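Local coordinates for putative Type I topoisomerase (Deinococcus radiodurans, PDB 3M4A), which probably relaxes supercoiled DNA as a type IB topoisomerase, breaking one strand, allowing passage and resealing it without ATP, at residues C291-R297 and M331-E335. Coordinates in Å, arbitrary orientation, origin at the centre of the assembly. Residue numbers count along the deposited sequence, not the author numbering.
Sequences CPVIFDR and MLESE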
# COMPACT_ATOMS: atom_id res chain seq x y z
N CYS A 291 -1.27 -11.88 8.11
CA CYS A 291 -0.34 -13.00 7.96
C CYS A 291 -0.24 -13.78 9.28
O CYS A 291 0.04 -13.21 10.32
CB CYS A 291 1.04 -12.49 7.51
SG CYS A 291 2.26 -13.80 7.38
N PRO A 292 -0.45 -15.11 9.25
CA PRO A 292 -0.48 -15.87 10.50
C PRO A 292 0.85 -15.91 11.24
O PRO A 292 0.89 -16.18 12.45
CB PRO A 292 -0.87 -17.29 10.04
CG PRO A 292 -0.48 -17.36 8.63
CD PRO A 292 -0.65 -15.96 8.07
N VAL A 293 1.94 -15.62 10.55
CA VAL A 293 3.23 -15.56 11.20
C VAL A 293 3.23 -14.61 12.40
O VAL A 293 3.81 -14.91 13.43
CB VAL A 293 4.34 -15.19 10.19
CG1 VAL A 293 5.67 -14.91 10.91
CG2 VAL A 293 4.50 -16.33 9.17
N ILE A 294 2.54 -13.47 12.29
CA ILE A 294 2.47 -12.49 13.38
C ILE A 294 1.83 -13.09 14.64
O ILE A 294 2.26 -12.83 15.78
CB ILE A 294 1.70 -11.22 12.88
CG1 ILE A 294 2.65 -10.30 12.11
CG2 ILE A 294 1.05 -10.45 14.02
CD1 ILE A 294 3.29 -10.94 10.89
N PHE A 295 0.78 -13.90 14.42
CA PHE A 295 0.06 -14.59 15.50
C PHE A 295 0.93 -15.71 16.10
O PHE A 295 0.98 -15.85 17.32
CB PHE A 295 -1.26 -15.16 14.98
CG PHE A 295 -2.34 -14.13 14.77
CD1 PHE A 295 -2.08 -12.76 14.87
CD2 PHE A 295 -3.63 -14.53 14.48
CE1 PHE A 295 -3.09 -11.83 14.68
CE2 PHE A 295 -4.65 -13.58 14.29
CZ PHE A 295 -4.36 -12.24 14.39
N ASP A 296 1.61 -16.48 15.25
CA ASP A 296 2.60 -17.48 15.71
C ASP A 296 3.61 -16.86 16.67
O ASP A 296 3.84 -17.35 17.78
CB ASP A 296 3.36 -18.11 14.55
CG ASP A 296 2.51 -19.02 13.68
OD1 ASP A 296 1.44 -19.50 14.13
OD2 ASP A 296 2.93 -19.24 12.54
N ARG A 297 4.21 -15.74 16.26
CA ARG A 297 5.19 -15.10 17.13
C ARG A 297 4.57 -14.65 18.45
O ARG A 297 5.15 -14.85 19.52
CB ARG A 297 5.88 -13.94 16.40
CG ARG A 297 6.68 -14.37 15.20
CD ARG A 297 7.87 -15.30 15.49
NE ARG A 297 8.47 -15.63 14.21
CZ ARG A 297 8.06 -16.62 13.41
NH1 ARG A 297 7.06 -17.42 13.77
NH2 ARG A 297 8.64 -16.81 12.24
N MET A 331 10.37 -9.37 11.46
CA MET A 331 9.57 -10.49 11.99
C MET A 331 9.20 -11.49 10.89
O MET A 331 9.33 -12.71 11.09
CB MET A 331 8.31 -9.99 12.70
CG MET A 331 7.46 -11.10 13.29
SD MET A 331 5.90 -10.50 13.97
CE MET A 331 6.42 -9.94 15.58
N LEU A 332 8.74 -11.00 9.75
CA LEU A 332 8.39 -11.89 8.65
C LEU A 332 9.63 -12.64 8.15
O LEU A 332 9.55 -13.83 7.82
CB LEU A 332 7.74 -11.15 7.50
CG LEU A 332 6.37 -10.54 7.81
CD1 LEU A 332 5.92 -9.67 6.63
CD2 LEU A 332 5.32 -11.62 8.14
N GLU A 333 10.76 -11.95 8.10
CA GLU A 333 12.02 -12.58 7.69
C GLU A 333 12.43 -13.74 8.62
O GLU A 333 13.13 -14.67 8.17
CB GLU A 333 13.13 -11.53 7.54
CG GLU A 333 12.93 -10.67 6.28
CD GLU A 333 13.96 -9.55 6.12
OE1 GLU A 333 14.48 -9.03 7.14
OE2 GLU A 333 14.21 -9.18 4.95
N SER A 334 12.00 -13.73 9.88
CA SER A 334 12.34 -14.82 10.79
C SER A 334 11.72 -16.16 10.36
O SER A 334 12.21 -17.22 10.76
CB SER A 334 11.93 -14.50 12.23
OG SER A 334 10.53 -14.52 12.40
N GLU A 335 10.65 -16.13 9.56
CA GLU A 335 10.01 -17.36 9.09
C GLU A 335 10.93 -18.08 8.10
O GLU A 335 11.00 -19.31 8.09
CB GLU A 335 8.65 -17.05 8.46
CG GLU A 335 7.81 -18.30 8.06
CD GLU A 335 7.22 -19.08 9.24
OE1 GLU A 335 7.37 -18.69 10.41
OE2 GLU A 335 6.57 -20.11 8.97
O HOH W 1 5.70 -19.73 12.34
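Two short helical segments, 292-297 and 331-335, cross almost perpendicularly, their axes 91° apart and 9.7 Å distant at closest approach. At such a crossing only a short length of each helix can touch, so few side chains carry the contact. The closest CA atoms are those of Val293 and Leu332, 6.8 Å apart. Cys291, the N-cap residue, accepts a weak capping hydrogen bond from Val293 N through SG, which also rests against Leu332 CD2 (3.8 Å). That methyl meets Val293 CB (4.2 Å) and Ile294 CD1 (3.5 Å), while Met331 SD packs on Ile294 CG1 (3.7 Å). The crossing joins the last modelled helix, 323-337, to helices of the type IB catalytic core: 235-254 backs Ile294 and 91-113 backs Leu332. Arg297 lays its aliphatic part on Met331 (CG to CG, 3.9 Å) and turns its guanidinium edge outward: NE and NH2 both donate to Ser334 OG (3.0 Å each), which donates to Met331 O (2.5 Å), and NH2 salt-bridges Glu335 OE1 (2.9 Å). One water links Arg297 NH1, Asp296 OD2 and Glu335 OE1.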